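Local coordinates for protein particle-associated lyase (PDB 4Y9V) that probably cleaves, as a trimeric phage tailspike lyase, the capsular polysaccharide of Acinetobacter baumannii, a fragment of which it binds, at residues 407-412 and 443-448; 470-475 and 487-492; 481-486 and 508-513; 519-524 and 548-553. One frame throughout, in Å; residues are numbered along the deposited sequence.

Overall arrangement
All four contacts sit toward the C-terminal end of the pectin lyase-like beta-helix. Contact 2 is core: two strands on different faces of the helix meet through aliphatic groups alone. Contact 4, also buried, is mostly polar, with two glutamine amides and a tyrosine hydroxyl fastening strand 518-531 to a loop; its strand pairs with strand 486-496 of contact 2, and both contacts touch a second subunit. Contacts 1 and 3 join loops at the flank of the helix and are only partly buried, each combining a glutamine amide with a second residue, Leu445 or Ser511 respectively. Their centres lie about 14 Å apart, and hydrogen bonds of Asn446 with Tyr482 and Asn443 with Arg481 join them.

Contact 1: 407-412 and 443-448; sequences GIIEKQ and NALNEA
Where strand 405-409 of the beta-helix gives way to a loop, Gln412 and Leu445 tie that loop to the one that follows the next strand of the same parallel sheet, 435-441. The amide of Gln412 supplies the polar half. Its chain is bent at chi2 (-72°), and NE2 spends one hydrogen on Ala448 O and the other on Glu447 OE2, each at 2.9 Å from Gln412 NE2. Both acceptors lie in the amide plane. The carboxylate is met on its anti side, and its plane is turned 40° from that of the amide. Since Gln412 OE1 also accepts from the backbone N of Thr450, the amide is fixed from both ends. In this solenoid, successive coils stack their strands in parallel sheets and leave loops such as 443-448 at the flank. Leu445 packs against the backbone of Glu410 and Lys411: its CB rests 3.7 Å from Glu410 O, chi1 (-178°) turns CG anti to the backbone N, and CD2 comes within 3.8 Å of Lys411 C. The same methyl reaches Ile409 CG2 at a looser 4.4 Å. Gln441 NE2 donates to both Leu445 O and Glu447 O, one side-chain amide holding two carbonyls of the loop.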
loop_
_atom_site.group_PDB
_atom_site.type_symbol
_atom_site.label_atom_id
_atom_site.label_comp_id
_atom_site.label_asym_id
_atom_site.label_seq_id
_atom_site.Cartn_x
_atom_site.Cartn_y
_atom_site.Cartn_z
ATOM N N GLY A 407 -8.649 -6.125 -22.871
ATOM C CA GLY A 407 -10.023 -6.480 -22.547
ATOM C C GLY A 407 -10.825 -6.752 -23.794
ATOM O O GLY A 407 -10.652 -6.080 -24.815
ATOM N N ILE A 408 -11.721 -7.727 -23.687
ATOM C CA ILE A 408 -12.651 -8.071 -24.752
ATOM C C ILE A 408 -14.055 -8.018 -24.167
ATOM O O ILE A 408 -14.388 -8.685 -23.219
ATOM C CB ILE A 408 -12.400 -9.486 -25.303
ATOM C CG1 ILE A 408 -10.956 -9.656 -25.775
ATOM C CG2 ILE A 408 -13.439 -9.801 -26.360
ATOM C CD1 ILE A 408 -10.567 -8.875 -26.993
ATOM N N ILE A 409 -14.882 -7.142 -24.778
ATOM C CA ILE A 409 -16.258 -6.951 -24.333
ATOM C C ILE A 409 -17.154 -7.801 -25.203
ATOM O O ILE A 409 -17.406 -7.485 -26.377
ATOM C CB ILE A 409 -16.640 -5.464 -24.381
ATOM C CG1 ILE A 409 -15.732 -4.655 -23.447
ATOM C CG2 ILE A 409 -18.089 -5.279 -24.008
ATOM C CD1 ILE A 409 -15.863 -3.149 -23.604
ATOM N N GLU A 410 -17.673 -8.909 -24.669
ATOM C CA GLU A 410 -18.533 -9.794 -25.434
ATOM C C GLU A 410 -20.002 -9.701 -25.051
ATOM O O GLU A 410 -20.865 -10.296 -25.696
ATOM C CB GLU A 410 -18.128 -11.246 -25.248
ATOM C CG GLU A 410 -16.759 -11.674 -25.545
ATOM C CD GLU A 410 -16.304 -13.058 -25.034
ATOM O OE1 GLU A 410 -16.950 -13.662 -24.118
ATOM O OE2 GLU A 410 -15.235 -13.399 -25.553
ATOM N N LYS A 411 -20.299 -8.948 -23.990
ATOM C CA LYS A 411 -21.646 -8.772 -23.468
ATOM C C LYS A 411 -21.822 -7.311 -23.102
ATOM O O LYS A 411 -20.846 -6.637 -22.776
ATOM C CB LYS A 411 -21.859 -9.639 -22.216
ATOM C CG LYS A 411 -21.681 -11.100 -22.410
ATOM C CD LYS A 411 -22.695 -11.760 -23.266
ATOM C CE LYS A 411 -22.532 -13.261 -23.290
ATOM N NZ LYS A 411 -23.561 -13.938 -24.132
ATOM N N GLN A 412 -23.043 -6.843 -23.059
ATOM C CA GLN A 412 -23.292 -5.516 -22.550
ATOM C C GLN A 412 -22.703 -5.391 -21.157
ATOM O O GLN A 412 -22.871 -6.258 -20.295
ATOM C CB GLN A 412 -24.785 -5.206 -22.524
ATOM C CG GLN A 412 -25.440 -5.105 -23.888
ATOM C CD GLN A 412 -25.058 -3.848 -24.645
ATOM O OE1 GLN A 412 -24.504 -2.881 -24.103
ATOM N NE2 GLN A 412 -25.375 -3.856 -25.918
ATOM N N ASN A 443 -16.640 -9.214 -32.039
ATOM C CA ASN A 443 -17.573 -9.325 -33.160
ATOM C C ASN A 443 -18.805 -10.113 -32.786
ATOM O O ASN A 443 -19.870 -9.916 -33.421
ATOM C CB ASN A 443 -16.875 -9.916 -34.390
ATOM C CG ASN A 443 -16.068 -8.842 -35.084
ATOM O OD1 ASN A 443 -16.565 -7.708 -35.244
ATOM N ND2 ASN A 443 -14.880 -9.112 -35.530
ATOM N N ALA A 444 -18.756 -10.965 -31.763
ATOM C CA ALA A 444 -19.936 -11.741 -31.348
ATOM C C ALA A 444 -20.969 -10.873 -30.666
ATOM O O ALA A 444 -22.085 -11.339 -30.510
ATOM C CB ALA A 444 -19.478 -12.881 -30.435
ATOM N N LEU A 445 -20.643 -9.663 -30.197
ATOM C CA LEU A 445 -21.604 -8.752 -29.639
ATOM C C LEU A 445 -22.074 -7.871 -30.816
ATOM O O LEU A 445 -21.442 -6.863 -31.149
ATOM C CB LEU A 445 -21.037 -7.917 -28.495
ATOM C CG LEU A 445 -22.047 -6.983 -27.846
ATOM C CD1 LEU A 445 -23.248 -7.731 -27.255
ATOM C CD2 LEU A 445 -21.373 -6.187 -26.750
ATOM N N ASN A 446 -23.102 -8.310 -31.503
ATOM C CA ASN A 446 -23.523 -7.683 -32.768
ATOM C C ASN A 446 -24.632 -6.672 -32.475
ATOM O O ASN A 446 -25.752 -6.758 -32.986
ATOM C CB ASN A 446 -23.946 -8.711 -33.795
ATOM C CG ASN A 446 -24.144 -8.059 -35.174
ATOM O OD1 ASN A 446 -23.775 -6.915 -35.488
ATOM N ND2 ASN A 446 -24.843 -8.843 -35.981
ATOM N N GLU A 447 -24.300 -5.685 -31.646
ATOM C CA GLU A 447 -25.157 -4.561 -31.279
ATOM C C GLU A 447 -24.271 -3.499 -30.645
ATOM O O GLU A 447 -23.200 -3.808 -30.150
ATOM C CB GLU A 447 -26.295 -4.962 -30.391
ATOM C CG GLU A 447 -25.835 -5.507 -29.074
ATOM C CD GLU A 447 -26.944 -6.083 -28.259
ATOM O OE1 GLU A 447 -27.904 -6.627 -28.816
ATOM O OE2 GLU A 447 -26.891 -6.020 -27.022
ATOM N N ALA A 448 -24.709 -2.268 -30.684
ATOM C CA ALA A 448 -23.958 -1.184 -30.084
ATOM C C ALA A 448 -23.961 -1.357 -28.553
ATOM O O ALA A 448 -24.945 -1.744 -27.921
ATOM C CB ALA A 448 -24.552 0.157 -30.460
#

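Contact 2: 470-475 and 487-492; sequences HWAWVE and GYIIVD
Val491, Ile489 and Ala472 carry this contact, all three buried and all three pointing their CB atoms across the gap. Ala472 CB sits over the notch between the two branched residues of strand 488-491, 3.9 Å from Ile489 CG2 and likewise 3.9 Å from Val491 CG2. Val491 divides its methyls between neighbours: CG1, anti to the backbone N (chi1 -176°), meets Trp471 CB at 3.9 Å, whereas CG2 turns to the alanine. The segments of the two strands, 472-475 and 488-491, run nearly antiparallel, 162° between directions, yet their axes stay 8.8 Å apart, a separation filled by side chains. They belong to different faces of the pectin lyase-like beta-helix, and the aliphatic groups between them form part of its interior. Ile489 turns its longer branch away from the alanine, toward Val474, with CD1 4.2 Å from Val474 CG2. Val453 and Val455 of strand 453-458 also pack on Val474, and Ile457 of that strand packs on Trp471, continuing the apolar filling. On strand 488-491 the intervening Ile490 turns away from this interior and packs on Val495 of a second subunit, and Tyr488 packs on Thr497 of that same subunit.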
loop_
_atom_site.group_PDB
_atom_site.type_symbol
_atom_site.label_atom_id
_atom_site.label_comp_id
_atom_site.label_asym_id
_atom_site.label_seq_id
_atom_site.Cartn_x
_atom_site.Cartn_y
_atom_site.Cartn_z
ATOM N N HIS A 470 1.142 1.742 -29.536
ATOM C CA HIS A 470 0.210 2.626 -28.836
ATOM C C HIS A 470 0.236 2.390 -27.336
ATOM O O HIS A 470 0.426 1.267 -26.864
ATOM C CB HIS A 470 -1.218 2.517 -29.356
ATOM C CG HIS A 470 -1.931 1.224 -29.072
ATOM N ND1 HIS A 470 -1.989 0.207 -29.985
ATOM C CD2 HIS A 470 -2.597 0.838 -27.958
ATOM C CE1 HIS A 470 -2.696 -0.770 -29.384
ATOM N NE2 HIS A 470 -3.069 -0.431 -28.177
ATOM N N TRP A 471 -0.069 3.473 -26.608
ATOM C CA TRP A 471 -0.383 3.385 -25.185
ATOM C C TRP A 471 -1.839 2.976 -24.960
ATOM O O TRP A 471 -2.089 2.079 -24.149
ATOM C CB TRP A 471 -0.037 4.699 -24.468
ATOM C CG TRP A 471 1.442 4.832 -24.201
ATOM C CD1 TRP A 471 2.391 5.405 -25.000
ATOM C CD2 TRP A 471 2.112 4.335 -23.055
ATOM N NE1 TRP A 471 3.631 5.305 -24.394
ATOM C CE2 TRP A 471 3.494 4.652 -23.191
ATOM C CE3 TRP A 471 1.692 3.672 -21.889
ATOM C CZ2 TRP A 471 4.437 4.315 -22.229
ATOM C CZ3 TRP A 471 2.642 3.351 -20.923
ATOM C CH2 TRP A 471 4.000 3.668 -21.095
ATOM N N ALA A 472 -2.803 3.622 -25.616
ATOM C CA ALA A 472 -4.214 3.315 -25.426
ATOM C C ALA A 472 -4.940 3.185 -26.764
ATOM O O ALA A 472 -4.756 4.016 -27.652
ATOM C CB ALA A 472 -4.903 4.415 -24.610
ATOM N N TRP A 473 -5.820 2.180 -26.842
ATOM C CA TRP A 473 -6.705 2.024 -28.003
ATOM C C TRP A 473 -7.979 1.327 -27.540
ATOM O O TRP A 473 -7.912 0.384 -26.751
ATOM C CB TRP A 473 -6.040 1.213 -29.097
ATOM C CG TRP A 473 -6.807 1.173 -30.384
ATOM C CD1 TRP A 473 -7.477 2.192 -31.004
ATOM C CD2 TRP A 473 -6.939 0.032 -31.250
ATOM N NE1 TRP A 473 -8.020 1.765 -32.186
ATOM C CE2 TRP A 473 -7.712 0.447 -32.372
ATOM C CE3 TRP A 473 -6.496 -1.297 -31.193
ATOM C CZ2 TRP A 473 -8.019 -0.430 -33.417
ATOM C CZ3 TRP A 473 -6.802 -2.159 -32.219
ATOM C CH2 TRP A 473 -7.578 -1.723 -33.316
ATOM N N VAL A 474 -9.126 1.796 -28.035
ATOM C CA VAL A 474 -10.446 1.212 -27.779
ATOM C C VAL A 474 -11.165 1.184 -29.123
ATOM O O VAL A 474 -11.264 2.221 -29.765
ATOM C CB VAL A 474 -11.235 2.050 -26.759
ATOM C CG1 VAL A 474 -12.627 1.457 -26.559
ATOM C CG2 VAL A 474 -10.494 2.177 -25.440
ATOM N N GLU A 475 -11.696 0.017 -29.546
ATOM C CA GLU A 475 -12.332 -0.042 -30.848
ATOM C C GLU A 475 -13.212 -1.298 -30.962
ATOM O O GLU A 475 -12.957 -2.328 -30.322
ATOM C CB GLU A 475 -11.268 -0.007 -31.957
ATOM C CG GLU A 475 -11.831 0.201 -33.391
ATOM C CD GLU A 475 -12.758 1.371 -33.462
ATOM O OE1 GLU A 475 -12.272 2.513 -33.641
ATOM O OE2 GLU A 475 -13.987 1.178 -33.287
ATOM N N GLY A 487 -15.910 7.672 -22.862
ATOM C CA GLY A 487 -16.069 8.908 -22.128
ATOM C C GLY A 487 -14.829 9.768 -22.257
ATOM O O GLY A 487 -14.802 10.827 -22.868
ATOM N N TYR A 488 -13.737 9.243 -21.687
ATOM C CA TYR A 488 -12.462 9.919 -21.785
ATOM C C TYR A 488 -11.331 8.915 -21.885
ATOM O O TYR A 488 -11.388 7.794 -21.385
ATOM C CB TYR A 488 -12.213 10.864 -20.576
ATOM C CG TYR A 488 -12.207 10.189 -19.235
ATOM C CD1 TYR A 488 -13.390 9.959 -18.528
ATOM C CD2 TYR A 488 -11.035 9.757 -18.659
ATOM C CE1 TYR A 488 -13.412 9.331 -17.323
ATOM C CE2 TYR A 488 -11.026 9.137 -17.406
ATOM C CZ TYR A 488 -12.213 8.935 -16.751
ATOM O OH TYR A 488 -12.253 8.324 -15.519
ATOM N N ILE A 489 -10.256 9.387 -22.548
ATOM C CA ILE A 489 -8.968 8.706 -22.518
ATOM C C ILE A 489 -7.919 9.751 -22.135
ATOM O O ILE A 489 -7.773 10.769 -22.803
ATOM C CB ILE A 489 -8.597 7.988 -23.816
ATOM C CG1 ILE A 489 -9.636 6.910 -24.165
ATOM C CG2 ILE A 489 -7.184 7.416 -23.709
ATOM C CD1 ILE A 489 -9.457 6.277 -25.522
ATOM N N ILE A 490 -7.215 9.477 -21.029
ATOM C CA ILE A 490 -6.120 10.311 -20.571
ATOM C C ILE A 490 -4.838 9.494 -20.660
ATOM O O ILE A 490 -4.777 8.396 -20.112
ATOM C CB ILE A 490 -6.366 10.755 -19.110
ATOM C CG1 ILE A 490 -7.590 11.664 -19.036
ATOM C CG2 ILE A 490 -5.130 11.382 -18.504
ATOM C CD1 ILE A 490 -8.048 11.937 -17.600
ATOM N N VAL A 491 -3.845 10.013 -21.380
ATOM C CA VAL A 491 -2.492 9.436 -21.433
ATOM C C VAL A 491 -1.571 10.631 -21.268
ATOM O O VAL A 491 -1.131 11.227 -22.254
ATOM C CB VAL A 491 -2.219 8.640 -22.698
ATOM C CG1 VAL A 491 -0.830 8.007 -22.626
ATOM C CG2 VAL A 491 -3.286 7.568 -22.951
ATOM N N ASP A 492 -1.328 11.029 -20.000
ATOM C CA ASP A 492 -0.774 12.358 -19.721
ATOM C C ASP A 492 0.635 12.350 -19.107
ATOM O O ASP A 492 1.238 13.430 -19.069
ATOM C CB ASP A 492 -1.709 13.183 -18.870
ATOM C CG ASP A 492 -1.921 12.633 -17.479
ATOM O OD1 ASP A 492 -1.502 11.523 -17.200
ATOM O OD2 ASP A 492 -2.554 13.373 -16.657
#

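Contact 3: 481-486 and 508-513; sequences RYTVPI and PSQSTL
Thr483 and Gln510 cross at about a right angle where two loops at the flank of the beta-helix meet: loop 481-486 leads into strand 486-496, and loop 508-513 comes after that strand has ended. In Gln510, chi1 (177°) sets CG anti to the backbone N, and the extended remainder of the chain carries the amide to the threonine hydroxyl. NE2 of Gln510 donates to Thr483 OG1 at 2.9 Å, and the oxygen lies close to the amide plane. Gln510 NE2 also donates to a water that in turn donates to Arg481 O, so the amide nitrogen bridges hydroxyl and backbone.

Ser511 is aimed at the neighbouring peptide. Its CB points toward the 481-486 loop, and OG accepts from Val484 N over 2.8 Å, with an N-H...O angle of 157°. Ser511 OG is further hydrogen-bonded to Glu475 OE2, while Glu475 OE1 binds Ser509 OG; the glutamate thus ties 508-513 to strand 470-476. A second water donates to both Val484 O and Ser511 O, joining the two backbones again. Within 508-513, Thr512 OG1 accepts from Ser509 N and also bonds Tyr507 O. Ile486 packs its end methyl on the backbone and methyl of residues 511-512: Ile486 CD1 stands 4.0 Å from Thr512 CG2 and 3.4 Å from Ser511 O.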
loop_
_atom_site.group_PDB
_atom_site.type_symbol
_atom_site.label_atom_id
_atom_site.label_comp_id
_atom_site.label_asym_id
_atom_site.label_seq_id
_atom_site.Cartn_x
_atom_site.Cartn_y
_atom_site.Cartn_z
ATOM N N ARG A 481 -18.053 -0.796 -37.858
ATOM C CA ARG A 481 -19.333 -1.450 -37.597
ATOM C C ARG A 481 -20.101 -0.653 -36.582
ATOM O O ARG A 481 -21.057 0.047 -36.922
ATOM C CB ARG A 481 -19.108 -2.915 -37.197
ATOM C CG ARG A 481 -20.407 -3.632 -36.847
ATOM C CD ARG A 481 -20.195 -5.065 -36.405
ATOM N NE ARG A 481 -19.533 -5.093 -35.093
ATOM C CZ ARG A 481 -19.607 -6.138 -34.256
ATOM N NH1 ARG A 481 -20.267 -7.231 -34.599
ATOM N NH2 ARG A 481 -19.029 -6.018 -33.049
ATOM N N TYR A 482 -19.664 -0.677 -35.293
ATOM C CA TYR A 482 -20.216 0.176 -34.275
ATOM C C TYR A 482 -19.108 1.072 -33.756
ATOM O O TYR A 482 -17.929 0.731 -33.751
ATOM C CB TYR A 482 -20.780 -0.646 -33.069
ATOM C CG TYR A 482 -21.800 -1.655 -33.497
ATOM C CD1 TYR A 482 -23.012 -1.268 -34.053
ATOM C CD2 TYR A 482 -21.577 -3.032 -33.401
ATOM C CE1 TYR A 482 -23.968 -2.178 -34.477
ATOM C CE2 TYR A 482 -22.486 -3.968 -33.828
ATOM C CZ TYR A 482 -23.679 -3.533 -34.372
ATOM O OH TYR A 482 -24.657 -4.392 -34.837
ATOM N N THR A 483 -19.530 2.226 -33.207
ATOM C CA THR A 483 -18.656 3.002 -32.324
ATOM C C THR A 483 -18.754 2.401 -30.933
ATOM O O THR A 483 -19.860 2.194 -30.411
ATOM C CB THR A 483 -19.101 4.471 -32.322
ATOM O OG1 THR A 483 -18.807 4.981 -33.633
ATOM C CG2 THR A 483 -18.361 5.267 -31.301
ATOM N N VAL A 484 -17.602 2.129 -30.318
ATOM C CA VAL A 484 -17.570 1.804 -28.886
ATOM C C VAL A 484 -17.631 3.137 -28.151
ATOM O O VAL A 484 -16.724 3.948 -28.341
ATOM C CB VAL A 484 -16.313 1.022 -28.505
ATOM C CG1 VAL A 484 -16.262 0.837 -27.008
ATOM C CG2 VAL A 484 -16.284 -0.322 -29.246
ATOM N N PRO A 485 -18.664 3.431 -27.368
ATOM C CA PRO A 485 -18.700 4.728 -26.665
ATOM C C PRO A 485 -17.531 4.843 -25.730
ATOM O O PRO A 485 -17.223 3.910 -24.977
ATOM C CB PRO A 485 -20.027 4.667 -25.898
ATOM C CG PRO A 485 -20.878 3.642 -26.628
ATOM C CD PRO A 485 -19.854 2.600 -27.039
ATOM N N ILE A 486 -16.875 6.024 -25.736
ATOM C CA ILE A 486 -15.748 6.342 -24.888
ATOM C C ILE A 486 -16.074 7.630 -24.186
ATOM O O ILE A 486 -16.428 8.624 -24.844
ATOM C CB ILE A 486 -14.436 6.455 -25.705
ATOM C CG1 ILE A 486 -14.073 5.103 -26.339
ATOM C CG2 ILE A 486 -13.317 7.042 -24.881
ATOM C CD1 ILE A 486 -13.058 5.223 -27.436
ATOM N N PRO A 508 -5.480 6.373 -33.321
ATOM C CA PRO A 508 -6.656 6.976 -33.973
ATOM C C PRO A 508 -7.443 5.971 -34.803
ATOM O O PRO A 508 -6.909 5.367 -35.712
ATOM C CB PRO A 508 -6.012 8.019 -34.892
ATOM C CG PRO A 508 -4.673 7.483 -35.221
ATOM C CD PRO A 508 -4.204 6.778 -33.969
ATOM N N SER A 509 -8.737 5.877 -34.513
ATOM C CA SER A 509 -9.685 5.122 -35.335
ATOM C C SER A 509 -11.064 5.637 -34.973
ATOM O O SER A 509 -11.236 6.504 -34.129
ATOM C CB SER A 509 -9.514 3.603 -35.128
ATOM O OG SER A 509 -9.767 3.245 -33.786
ATOM N N GLN A 510 -12.094 5.055 -35.612
ATOM C CA GLN A 510 -13.447 5.601 -35.472
ATOM C C GLN A 510 -13.821 5.877 -34.017
ATOM O O GLN A 510 -14.336 6.965 -33.705
ATOM C CB GLN A 510 -14.453 4.658 -36.115
ATOM C CG GLN A 510 -15.883 5.122 -35.946
ATOM C CD GLN A 510 -16.867 4.373 -36.813
ATOM O OE1 GLN A 510 -16.609 4.154 -37.985
ATOM N NE2 GLN A 510 -18.013 3.983 -36.251
ATOM N N SER A 511 -13.664 4.888 -33.140
ATOM C CA SER A 511 -14.176 5.110 -31.785
ATOM C C SER A 511 -13.366 6.139 -31.019
ATOM O O SER A 511 -13.955 6.931 -30.261
ATOM C CB SER A 511 -14.220 3.785 -30.996
ATOM O OG SER A 511 -15.173 2.891 -31.577
ATOM N N THR A 512 -12.044 6.158 -31.152
ATOM C CA THR A 512 -11.248 7.117 -30.409
ATOM C C THR A 512 -11.358 8.545 -30.980
ATOM O O THR A 512 -10.978 9.494 -30.268
ATOM C CB THR A 512 -9.778 6.701 -30.292
ATOM O OG1 THR A 512 -9.259 6.574 -31.616
ATOM C CG2 THR A 512 -9.604 5.418 -29.507
ATOM N N LEU A 513 -11.872 8.698 -32.202
ATOM C CA LEU A 513 -12.026 9.995 -32.843
ATOM C C LEU A 513 -13.473 10.466 -32.860
ATOM O O LEU A 513 -13.775 11.539 -33.436
ATOM C CB LEU A 513 -11.462 9.923 -34.256
ATOM C CG LEU A 513 -9.956 9.672 -34.369
ATOM C CD1 LEU A 513 -9.558 9.450 -35.796
ATOM C CD2 LEU A 513 -9.210 10.806 -33.719
HETATM O O HOH W 1 -20.443 2.847 -37.466
HETATM O O HOH W 2 -16.411 6.621 -28.876
#

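Contact 4: 519-524 and 548-553; sequences TRQMLQ and YKYSKA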
loop_
_atom_site.group_PDB
_atom_site.type_symbol
_atom_site.label_atom_id
_atom_site.label_comp_id
_atom_site.label_asym_id
_atom_site.label_seq_id
_atom_site.Cartn_x
_atom_site.Cartn_y
_atom_site.Cartn_z
ATOM N N THR A 519 -10.188 13.774 -24.505
ATOM C CA THR A 519 -8.887 13.226 -24.173
ATOM C C THR A 519 -8.005 14.247 -23.506
ATOM O O THR A 519 -8.147 15.444 -23.669
ATOM C CB THR A 519 -8.180 12.642 -25.410
ATOM O OG1 THR A 519 -7.689 13.668 -26.239
ATOM C CG2 THR A 519 -9.053 11.650 -26.147
ATOM N N ARG A 520 -7.013 13.723 -22.750
ATOM C CA ARG A 520 -5.830 14.470 -22.372
ATOM C C ARG A 520 -4.659 13.674 -22.891
ATOM O O ARG A 520 -4.561 12.473 -22.632
ATOM C CB ARG A 520 -5.705 14.679 -20.874
ATOM C CG ARG A 520 -6.745 15.508 -20.216
ATOM C CD ARG A 520 -6.564 15.605 -18.723
ATOM N NE ARG A 520 -7.589 16.421 -18.124
ATOM C CZ ARG A 520 -7.767 16.631 -16.816
ATOM N NH1 ARG A 520 -6.956 16.091 -15.994
ATOM N NH2 ARG A 520 -8.787 17.342 -16.388
ATOM N N GLN A 521 -3.789 14.315 -23.673
ATOM C CA GLN A 521 -2.647 13.660 -24.276
ATOM C C GLN A 521 -1.403 14.467 -23.939
ATOM O O GLN A 521 -1.368 15.686 -24.105
ATOM C CB GLN A 521 -2.841 13.506 -25.799
ATOM C CG GLN A 521 -4.122 12.740 -26.116
ATOM C CD GLN A 521 -4.353 12.462 -27.585
ATOM O OE1 GLN A 521 -3.451 12.009 -28.301
ATOM N NE2 GLN A 521 -5.569 12.703 -28.032
ATOM N N MET A 522 -0.392 13.744 -23.457
ATOM C CA MET A 522 0.817 14.294 -22.850
ATOM C C MET A 522 1.420 15.422 -23.673
ATOM O O MET A 522 1.623 15.301 -24.879
ATOM C CB MET A 522 1.858 13.168 -22.674
ATOM C CG MET A 522 3.070 13.630 -21.875
ATOM S SD MET A 522 4.145 12.279 -21.344
ATOM C CE MET A 522 4.793 11.727 -22.928
ATOM N N LEU A 523 1.761 16.491 -22.966
ATOM C CA LEU A 523 2.442 17.616 -23.593
ATOM C C LEU A 523 3.853 17.216 -23.996
ATOM O O LEU A 523 4.513 16.377 -23.398
ATOM C CB LEU A 523 2.439 18.887 -22.721
ATOM C CG LEU A 523 1.155 19.804 -22.690
ATOM C CD1 LEU A 523 0.953 20.874 -23.782
ATOM C CD2 LEU A 523 -0.135 18.961 -22.584
ATOM N N GLN A 524 4.311 17.851 -25.073
ATOM C CA GLN A 524 5.690 17.775 -25.557
ATOM C C GLN A 524 6.167 19.218 -25.799
ATOM O O GLN A 524 5.347 20.129 -25.950
ATOM C CB GLN A 524 5.816 16.935 -26.808
ATOM C CG GLN A 524 5.493 15.458 -26.540
ATOM C CD GLN A 524 5.383 14.648 -27.790
ATOM O OE1 GLN A 524 6.380 14.065 -28.281
ATOM N NE2 GLN A 524 4.182 14.570 -28.335
ATOM N N TYR A 548 6.138 11.210 -29.392
ATOM C CA TYR A 548 4.843 10.670 -29.020
ATOM C C TYR A 548 3.815 11.249 -29.981
ATOM O O TYR A 548 3.725 12.467 -30.164
ATOM C CB TYR A 548 4.477 11.006 -27.565
ATOM C CG TYR A 548 5.507 10.528 -26.555
ATOM C CD1 TYR A 548 5.453 9.267 -25.974
ATOM C CD2 TYR A 548 6.541 11.372 -26.151
ATOM C CE1 TYR A 548 6.388 8.866 -25.046
ATOM C CE2 TYR A 548 7.481 10.970 -25.218
ATOM C CZ TYR A 548 7.417 9.709 -24.663
ATOM O OH TYR A 548 8.333 9.267 -23.727
ATOM N N LYS A 549 3.026 10.385 -30.634
ATOM C CA LYS A 549 2.065 10.868 -31.608
ATOM C C LYS A 549 0.679 10.960 -30.971
ATOM O O LYS A 549 0.298 10.172 -30.140
ATOM C CB LYS A 549 2.056 9.898 -32.789
ATOM C CG LYS A 549 3.424 9.784 -33.422
ATOM C CD LYS A 549 3.496 8.784 -34.543
ATOM C CE LYS A 549 3.306 7.443 -33.879
ATOM N NZ LYS A 549 3.786 6.356 -34.786
ATOM N N TYR A 550 -0.029 11.990 -31.407
ATOM C CA TYR A 550 -1.391 12.222 -30.912
ATOM C C TYR A 550 -2.422 11.480 -31.777
ATOM O O TYR A 550 -2.165 11.090 -32.902
ATOM C CB TYR A 550 -1.660 13.748 -30.926
ATOM C CG TYR A 550 -0.741 14.495 -29.978
ATOM C CD1 TYR A 550 -1.014 14.523 -28.639
ATOM C CD2 TYR A 550 0.414 15.123 -30.420
ATOM C CE1 TYR A 550 -0.182 15.168 -27.722
ATOM C CE2 TYR A 550 1.258 15.772 -29.530
ATOM C CZ TYR A 550 0.953 15.758 -28.189
ATOM O OH TYR A 550 1.859 16.396 -27.335
ATOM N N SER A 551 -3.645 11.381 -31.248
ATOM C CA SER A 551 -4.719 10.806 -32.041
ATOM C C SER A 551 -5.202 11.735 -33.140
ATOM O O SER A 551 -5.839 11.286 -34.092
ATOM C CB SER A 551 -5.914 10.412 -31.185
ATOM O OG SER A 551 -6.459 11.590 -30.579
ATOM N N LYS A 552 -4.954 13.036 -32.980
ATOM C CA LYS A 552 -5.461 14.072 -33.865
ATOM C C LYS A 552 -4.457 15.234 -33.733
ATOM O O LYS A 552 -3.628 15.284 -32.845
ATOM C CB LYS A 552 -6.858 14.473 -33.550
ATOM C CG LYS A 552 -6.940 15.049 -32.148
ATOM C CD LYS A 552 -8.419 15.333 -32.163
ATOM C CE LYS A 552 -8.803 15.859 -30.889
ATOM N NZ LYS A 552 -10.322 15.940 -30.821
ATOM N N ALA A 553 -4.549 16.210 -34.649
ATOM C CA ALA A 553 -3.638 17.338 -34.595
ATOM C C ALA A 553 -3.710 17.981 -33.212
ATOM O O ALA A 553 -4.809 18.346 -32.755
ATOM C CB ALA A 553 -4.003 18.335 -35.684
#
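Two glutamines of one strand, Gln521 and Gln524, each use both ends of the amide to grip the 548-553 loop in pincer fashion. The strand, 518-531, leads from the beta-helix into the C-terminal Ig-like region, to which the loop belongs. Gln521 OE1 accepts from Ser551 N at 3.0 Å, in the carbonyl plane and on a lone pair, while its NE2 donates to Ser551 OG and, almost straight at 176°, to Thr519 OG1. Gln524 NE2 donates to Tyr548 O over 2.8 Å and to Tyr550 OH; Tyr548 N approaches Gln524 OE1 from above its carbonyl plane. The Tyr550 hydroxyl donates to Met522 O, 2.7 Å from Tyr550 OH, and also bonds Ser620 OG. Tyr548 OH crosses the subunit interface and bonds the terminal carboxylate (OXT) of Ile625 of the third subunit. Over one face of the Tyr548 ring Met522 makes a CH-pi contact, its CE 3.5 Å above the ring centre and 8° off the normal.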